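Local atomic coordinates of endo-1,4-beta-mannanase (Eisenia fetida, PDB entry 5Y6T), a protein that probably hydrolyses internal beta-1,4-mannosidic linkages in mannans, as a cold-adapted GH5-family endo-mannanase of the earthworm Eisenia fetida. Residues F38-Y43 and T89-T94; S65-V70 and W324-N329; A121-S126 and W195-P200. One frame throughout, in Å; residues are numbered along the deposited sequence. Where two conformers were deposited one is given.

Contact 2 lies inside the TIM barrel, while contacts 1 and 3 join loops that follow its strands. Contact 1 meets contact 2 through packing, with F38 CE2 3.6 Å from I68 CD1, although their centres are about 20 Å apart. Contact 3 stays separate from contact 2, about 5 Å away at the nearest atoms, and about 12 Å from contact 1. The side chain of W326 is about 3 Å from bound Tris, nearest atoms, and that of A121 about 4 Å; this Tris is probably from the crystallisation liquor. Contacts 2 and 3 therefore probably border the same pocket, consistent with the substrate cleft of a GH5 enzyme, while contact 1 lies farther out.

Contact 1. Residues F38-Y43 and T89-T94; sequences FGNGQY and TDAQNT
G39 and T94 come closest in backbone, their CA atoms 4.7 Å apart, where a type I' turn from G39 to Q42 meets a type I turn from D90 to N93. D90 joins them. Its OD2 receives N40 N at 2.7 Å in a nearly straight bond (172°) that arrives from above the carboxylate plane, and T94 N of its own loop at 2.8 Å through the syn lone pair. With OD1 held by T89 OG1 and by M95 N, the carboxylate is gripped at both oxygens and its rotation is fixed. N40 answers in the reverse sense: CG stands anti to its carbonyl carbon (chi1 -64°), and OD1 reaches A91 N at 2.8 Å in a weak, strongly bent bond, with Q92 N a second weak donor. A water links N40 ND2 to A91 N. On the other flank G41 N gives a bond to T94 OG1 at 3.0 Å; D98 OD2 is a further partner of that hydroxyl and also binds G39 N. The Q92 amide lies alongside the N40-G41 peptide, NE2 3.4 Å from N40 C, without bonding to it. N40 O of that peptide, near the Q42 amide plane, takes Q42 NE2 at 3.0 Å from above its carbonyl plane. G41 is the N-cap of helix 42-60, and T94 leads into helix 95-108. The contact thus clasps two beta-alpha loops of a TIM barrel just where each enters its helix, with a buried aspartate receiving main-chain N-H groups from both.

Contact 2. Residues S65-V70 and W324-N329; sequences SLRIWV and WSWQAN
S65 and W324 meet across the inside of a TIM barrel, the fold of GH5 enzymes: strands 65-72 and 322-325 both flank strand 20-28, which runs parallel between them, and their side chains point at each other over it. This end is tight. W324 NE1 gives a hydrogen bond to S65 OG at 2.9 Å, with the oxygen close to the indole plane, at the ring's edge. R67 CB sits over the rim of one face of the same ring, and R67 CD passes its border, 3.6 Å from W324 CE3. With CG opposite the backbone N (chi1 -179°) and the chain extended from there to NE, R67 carries its guanidinium past W324 into the barrel centre. There E163 and E297 form salt bridges with it, and N28 and N166 add hydrogen bonds; W69 NE1 stands 3.4 Å over one face of the group, whose several partners probably hold it rigidly.

The looser part lies farther along, toward bound Tris (near W326) and isopropanol (near W69), both probably from the crystallisation liquor, which may mark a pocket. W326, followed by a cis peptide bond, has Q327 CB over the centre of one ring face, and its six-membered ring meets that of W69 obliquely. The two planes stand at 44° with centroids 5.6 Å apart, and the closest approach is W69 CZ2 to W326 CH2, 3.6 Å.

Contact 3. Residues A121-S126 and W195-P200; sequences ATTPTS and WADSIP
T123 and A196 bring the two backbones to a CA separation of 4.7 Å; both segments are irregular loops, of which 121-126 leads into helix 126-133, and residues 195-200 lead into helix 201-218. The bonds between them run from side chain to main chain, one in each direction. W195 NE1 donates to A121 O at 2.9 Å. The oxygen lies near the indole plane, at the ring's edge, but the N-H comes to it from above the carbonyl plane, 42° out. CG of W195 is set between its backbone N and carbonyl carbon (chi1 61°), which swings the indole across to the other loop; its CZ2 also packs on A121 CB at 3.9 Å. The return bond is better aimed: T123 OG1 donates to A196 O at 2.7 Å, in the carbonyl plane and on a lone pair. Between the two bonds the methyl of A196 presses on the T122-T123 peptide, CB 3.5 Å from T122 C. In the conformer given, the D197 side chain crosses that of T123 at about a right angle, with OD2 near P124 CD and salt-bridged to R129 of helix 126-133; with a second conformer deposited, this end is less certain. W195 meets the ring of W229 and touches E167, while A121 lies near bound Tris and isopropanol. Both acceptors are main-chain carbonyls, so the polar links depend on the W195 indole N-H and the T123 hydroxyl, not on the alanine side chains; bonds on either side of the A196 methyl probably limit how far the loops can move apart.

Contact 1. Residues F38-Y43 and T89-T94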
# COMPACT_ATOMS: atom_id res chain seq x y z
N PHE A 38 16.19 -0.98 2.69
CA PHE A 38 16.49 0.38 3.16
C PHE A 38 16.95 0.37 4.59
O PHE A 38 16.43 -0.36 5.42
CB PHE A 38 15.22 1.24 2.97
CG PHE A 38 14.71 1.25 1.56
CD1 PHE A 38 15.21 2.09 0.60
CD2 PHE A 38 13.67 0.40 1.19
CE1 PHE A 38 14.74 2.08 -0.69
CE2 PHE A 38 13.17 0.41 -0.09
CZ PHE A 38 13.68 1.22 -1.04
N GLY A 39 17.89 1.24 4.93
CA GLY A 39 18.39 1.24 6.29
C GLY A 39 19.63 0.33 6.43
O GLY A 39 19.92 -0.55 5.57
N ASN A 40 20.36 0.59 7.49
CA ASN A 40 21.58 -0.21 7.86
C ASN A 40 22.58 -0.33 6.72
O ASN A 40 23.27 -1.34 6.59
CB ASN A 40 21.17 -1.53 8.48
CG ASN A 40 20.41 -1.32 9.79
OD1 ASN A 40 20.72 -0.39 10.56
ND2 ASN A 40 19.46 -2.21 10.08
N GLY A 41 22.67 0.74 5.94
CA GLY A 41 23.62 0.84 4.79
C GLY A 41 23.41 -0.17 3.66
O GLY A 41 24.29 -0.32 2.78
N GLN A 42 22.21 -0.78 3.58
CA GLN A 42 21.93 -1.81 2.64
C GLN A 42 21.77 -1.29 1.23
O GLN A 42 22.09 -1.96 0.28
CB GLN A 42 20.71 -2.64 3.08
CG GLN A 42 21.01 -3.42 4.33
CD GLN A 42 22.29 -4.26 4.24
OE1 GLN A 42 22.34 -5.21 3.45
NE2 GLN A 42 23.30 -3.90 5.01
N TYR A 43 21.24 -0.09 1.09
CA TYR A 43 20.95 0.41 -0.21
C TYR A 43 22.27 0.67 -0.94
O TYR A 43 22.44 0.25 -2.09
CB TYR A 43 20.10 1.71 -0.08
CG TYR A 43 19.54 2.23 -1.37
CD1 TYR A 43 18.29 1.83 -1.82
CD2 TYR A 43 20.22 3.15 -2.15
CE1 TYR A 43 17.77 2.32 -3.00
CE2 TYR A 43 19.73 3.61 -3.34
CZ TYR A 43 18.45 3.22 -3.73
OH TYR A 43 17.93 3.68 -4.95
N THR A 89 14.98 5.04 12.61
CA THR A 89 14.51 4.20 11.50
C THR A 89 15.33 2.93 11.35
O THR A 89 14.87 1.95 10.77
CB THR A 89 14.62 4.99 10.16
OG1 THR A 89 15.97 5.55 9.95
CG2 THR A 89 13.68 6.12 10.15
N ASP A 90 16.61 3.04 11.69
CA ASP A 90 17.56 1.95 11.51
C ASP A 90 18.81 2.27 12.30
O ASP A 90 19.01 3.43 12.66
CB ASP A 90 17.91 1.69 10.06
CG ASP A 90 18.59 2.88 9.41
OD1 ASP A 90 17.90 3.91 9.22
OD2 ASP A 90 19.86 2.79 9.05
N ALA A 91 19.62 1.24 12.58
CA ALA A 91 20.84 1.44 13.41
C ALA A 91 21.82 2.45 12.87
O ALA A 91 22.50 3.08 13.66
CB ALA A 91 21.60 0.13 13.68
N GLN A 92 21.93 2.59 11.55
CA GLN A 92 22.91 3.44 10.96
C GLN A 92 22.34 4.77 10.47
O GLN A 92 23.05 5.55 9.83
CB GLN A 92 23.60 2.70 9.80
CG GLN A 92 24.45 1.54 10.27
CD GLN A 92 24.90 0.62 9.17
OE1 GLN A 92 25.02 -0.57 9.38
NE2 GLN A 92 25.28 1.18 8.04
N ASN A 93 21.05 4.98 10.72
CA ASN A 93 20.30 6.14 10.25
C ASN A 93 20.53 6.36 8.73
O ASN A 93 20.62 7.51 8.25
CB ASN A 93 20.64 7.38 11.08
CG ASN A 93 19.71 8.55 10.80
OD1 ASN A 93 18.50 8.36 10.57
ND2 ASN A 93 20.28 9.77 10.74
N THR A 94 20.51 5.27 7.96
CA THR A 94 20.52 5.46 6.48
C THR A 94 19.17 5.40 5.76
O THR A 94 19.09 5.76 4.58
CB THR A 94 21.47 4.52 5.76
OG1 THR A 94 20.94 3.21 5.65
CG2 THR A 94 22.88 4.55 6.46
O HOH W 1 17.72 -1.23 12.42

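Contact 2. Residues S65-V70 and W324-N329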
# COMPACT_ATOMS: atom_id res chain seq x y z
N SER A 65 4.35 3.86 -11.86
CA SER A 65 4.31 3.78 -10.43
C SER A 65 4.78 2.44 -9.96
O SER A 65 4.88 1.46 -10.71
CB SER A 65 2.89 4.09 -9.94
OG SER A 65 1.95 3.23 -10.58
N LEU A 66 5.00 2.39 -8.64
CA LEU A 66 5.43 1.19 -7.98
C LEU A 66 5.07 1.21 -6.50
O LEU A 66 4.97 2.27 -5.91
CB LEU A 66 6.94 0.91 -8.20
CG LEU A 66 7.96 1.81 -7.54
CD1 LEU A 66 8.24 1.48 -6.06
CD2 LEU A 66 9.20 1.84 -8.36
N ARG A 67 4.94 0.04 -5.92
CA ARG A 67 4.71 -0.13 -4.49
C ARG A 67 5.84 -0.94 -3.89
O ARG A 67 6.17 -2.00 -4.39
CB ARG A 67 3.36 -0.84 -4.26
CG ARG A 67 2.96 -1.06 -2.79
CD ARG A 67 1.47 -1.43 -2.79
NE ARG A 67 0.93 -1.78 -1.48
CZ ARG A 67 0.74 -3.02 -1.04
NH1 ARG A 67 1.19 -4.10 -1.71
NH2 ARG A 67 0.15 -3.18 0.15
N ILE A 68 6.43 -0.44 -2.83
CA ILE A 68 7.60 -1.05 -2.23
C ILE A 68 7.48 -1.06 -0.71
O ILE A 68 6.91 -0.14 -0.06
CB ILE A 68 8.90 -0.29 -2.65
CG1 ILE A 68 10.13 -1.11 -2.20
CG2 ILE A 68 8.94 1.16 -2.15
CD1 ILE A 68 11.37 -0.79 -3.00
N TRP A 69 8.03 -2.09 -0.10
CA TRP A 69 7.84 -2.34 1.33
C TRP A 69 9.13 -2.09 2.08
O TRP A 69 10.23 -2.41 1.57
CB TRP A 69 7.42 -3.76 1.57
CG TRP A 69 6.12 -4.22 1.00
CD1 TRP A 69 5.28 -3.55 0.14
CD2 TRP A 69 5.50 -5.48 1.25
NE1 TRP A 69 4.19 -4.37 -0.19
CE2 TRP A 69 4.31 -5.54 0.49
CE3 TRP A 69 5.85 -6.59 2.03
CZ2 TRP A 69 3.46 -6.67 0.51
CZ3 TRP A 69 5.00 -7.68 2.05
CH2 TRP A 69 3.83 -7.72 1.29
N VAL A 70 8.99 -1.65 3.33
CA VAL A 70 10.18 -1.25 4.12
C VAL A 70 10.34 -2.10 5.36
O VAL A 70 11.15 -3.04 5.31
CB VAL A 70 10.17 0.26 4.46
CG1 VAL A 70 11.42 0.69 5.21
CG2 VAL A 70 9.96 1.12 3.19
N TRP A 324 -1.64 -2.38 -9.56
CA TRP A 324 -0.30 -2.81 -9.30
C TRP A 324 -0.22 -4.31 -9.25
O TRP A 324 -0.76 -4.91 -8.37
CB TRP A 324 0.25 -2.24 -8.02
CG TRP A 324 0.37 -0.73 -8.02
CD1 TRP A 324 0.80 0.06 -9.04
CD2 TRP A 324 0.09 0.14 -6.92
NE1 TRP A 324 0.77 1.37 -8.64
CE2 TRP A 324 0.33 1.43 -7.34
CE3 TRP A 324 -0.38 -0.06 -5.62
CZ2 TRP A 324 0.14 2.54 -6.48
CZ3 TRP A 324 -0.57 1.01 -4.78
CH2 TRP A 324 -0.28 2.30 -5.20
N SER A 325 0.49 -4.90 -10.23
CA SER A 325 0.66 -6.35 -10.28
C SER A 325 1.61 -6.89 -9.22
O SER A 325 2.44 -6.15 -8.67
CB SER A 325 1.08 -6.73 -11.69
OG SER A 325 2.31 -6.14 -12.05
N TRP A 326 1.53 -8.20 -9.00
CA TRP A 326 2.32 -8.89 -8.01
C TRP A 326 3.26 -9.91 -8.75
O TRP A 326 2.78 -10.84 -9.40
CB TRP A 326 1.42 -9.65 -7.01
CG TRP A 326 2.23 -10.21 -5.90
CD1 TRP A 326 2.70 -11.50 -5.78
CD2 TRP A 326 2.75 -9.49 -4.79
NE1 TRP A 326 3.52 -11.61 -4.65
CE2 TRP A 326 3.52 -10.40 -4.00
CE3 TRP A 326 2.62 -8.15 -4.34
CZ2 TRP A 326 4.20 -9.99 -2.83
CZ3 TRP A 326 3.26 -7.79 -3.17
CH2 TRP A 326 4.03 -8.71 -2.43
N GLN A 327 4.57 -9.81 -8.55
CA GLN A 327 5.37 -8.69 -8.09
C GLN A 327 6.64 -8.70 -8.99
O GLN A 327 7.01 -9.74 -9.59
CB GLN A 327 5.82 -8.75 -6.64
CG GLN A 327 6.51 -10.05 -6.27
CD GLN A 327 6.97 -10.10 -4.79
OE1 GLN A 327 7.29 -9.07 -4.16
NE2 GLN A 327 7.06 -11.32 -4.24
N ALA A 328 7.31 -7.54 -9.10
CA ALA A 328 8.44 -7.30 -10.04
C ALA A 328 9.57 -8.28 -9.84
O ALA A 328 10.19 -8.67 -10.82
CB ALA A 328 8.96 -5.89 -9.96
N ASN A 329 9.75 -8.76 -8.61
CA ASN A 329 10.89 -9.62 -8.34
C ASN A 329 10.58 -11.06 -8.76
O ASN A 329 11.48 -11.92 -8.75
CB ASN A 329 11.42 -9.55 -6.87
CG ASN A 329 10.46 -10.07 -5.83
OD1 ASN A 329 9.73 -11.04 -6.06
ND2 ASN A 329 10.44 -9.43 -4.67

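Contact 3. Residues A121-S126 and W195-P200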
# COMPACT_ATOMS: atom_id res chain seq x y z
N ALA A 121 0.68 -9.48 6.45
CA ALA A 121 0.49 -10.76 5.79
C ALA A 121 1.41 -11.86 6.35
O ALA A 121 1.33 -13.04 5.94
CB ALA A 121 0.64 -10.57 4.27
N THR A 122 2.30 -11.47 7.28
CA THR A 122 3.10 -12.45 8.00
C THR A 122 3.02 -12.13 9.48
O THR A 122 2.64 -11.05 9.89
CB THR A 122 4.57 -12.40 7.59
OG1 THR A 122 5.10 -11.07 7.77
CG2 THR A 122 4.72 -12.89 6.08
N THR A 123 3.41 -13.08 10.30
CA THR A 123 3.29 -12.91 11.70
C THR A 123 4.36 -11.86 12.15
O THR A 123 5.56 -12.00 11.84
CB THR A 123 3.57 -14.23 12.40
OG1 THR A 123 2.64 -15.21 11.94
CG2 THR A 123 3.39 -14.08 13.91
N PRO A 124 3.94 -10.90 12.95
CA PRO A 124 4.91 -9.92 13.41
C PRO A 124 5.98 -10.44 14.35
O PRO A 124 5.68 -11.34 15.17
CB PRO A 124 4.04 -8.91 14.22
CG PRO A 124 2.69 -9.07 13.70
CD PRO A 124 2.55 -10.50 13.27
N THR A 125 7.17 -9.87 14.26
CA THR A 125 8.13 -9.98 15.35
C THR A 125 7.58 -9.33 16.63
O THR A 125 6.69 -8.49 16.57
CB THR A 125 9.47 -9.35 15.00
OG1 THR A 125 9.29 -7.95 14.84
CG2 THR A 125 10.09 -10.04 13.77
N SER A 126 8.07 -9.73 17.80
CA SER A 126 7.48 -9.32 19.08
C SER A 126 7.61 -7.81 19.28
O SER A 126 6.71 -7.14 19.87
CB SER A 126 8.09 -10.15 20.25
OG SER A 126 9.49 -9.78 20.35
N TRP A 195 -4.75 -15.40 9.05
CA TRP A 195 -3.83 -16.55 8.84
C TRP A 195 -2.50 -16.39 9.58
O TRP A 195 -1.80 -17.36 9.85
CB TRP A 195 -3.53 -16.72 7.34
CG TRP A 195 -2.86 -15.56 6.65
CD1 TRP A 195 -1.52 -15.34 6.54
CD2 TRP A 195 -3.49 -14.47 5.96
NE1 TRP A 195 -1.28 -14.24 5.82
CE2 TRP A 195 -2.47 -13.67 5.45
CE3 TRP A 195 -4.83 -14.15 5.64
CZ2 TRP A 195 -2.73 -12.52 4.68
CZ3 TRP A 195 -5.09 -13.00 4.96
CH2 TRP A 195 -4.03 -12.17 4.48
N ALA A 196 -2.12 -15.16 9.91
CA ALA A 196 -0.81 -14.93 10.51
C ALA A 196 -0.84 -14.49 12.01
O ALA A 196 0.18 -14.53 12.67
CB ALA A 196 -0.05 -13.89 9.67
N ASP A 197 -1.97 -13.96 12.51
CA ASP A 197 -2.10 -13.67 13.94
C ASP A 197 -3.59 -13.35 14.14
O ASP A 197 -4.37 -13.44 13.19
CB ASP A 197 -1.18 -12.54 14.39
CG ASP A 197 -0.22 -12.94 15.50
OD1 ASP A 197 -0.33 -14.05 16.06
OD2 ASP A 197 0.68 -12.12 15.79
N SER A 198 -3.94 -13.03 15.38
CA SER A 198 -5.32 -12.83 15.85
C SER A 198 -5.40 -11.57 16.71
O SER A 198 -5.85 -11.61 17.87
CB SER A 198 -5.82 -14.03 16.67
OG SER A 198 -5.55 -15.25 16.02
N ILE A 199 -4.98 -10.46 16.17
CA ILE A 199 -5.00 -9.20 16.88
C ILE A 199 -6.37 -8.59 16.66
O ILE A 199 -6.89 -8.63 15.55
CB ILE A 199 -3.90 -8.28 16.30
CG1 ILE A 199 -2.52 -8.92 16.51
CG2 ILE A 199 -3.89 -6.88 16.97
CD1 ILE A 199 -1.36 -8.14 15.90
N PRO A 200 -6.94 -7.98 17.70
CA PRO A 200 -8.24 -7.33 17.50
C PRO A 200 -8.22 -6.28 16.44
O PRO A 200 -7.31 -5.45 16.41
CB PRO A 200 -8.50 -6.68 18.85
CG PRO A 200 -7.75 -7.52 19.84
CD PRO A 200 -6.49 -7.88 19.11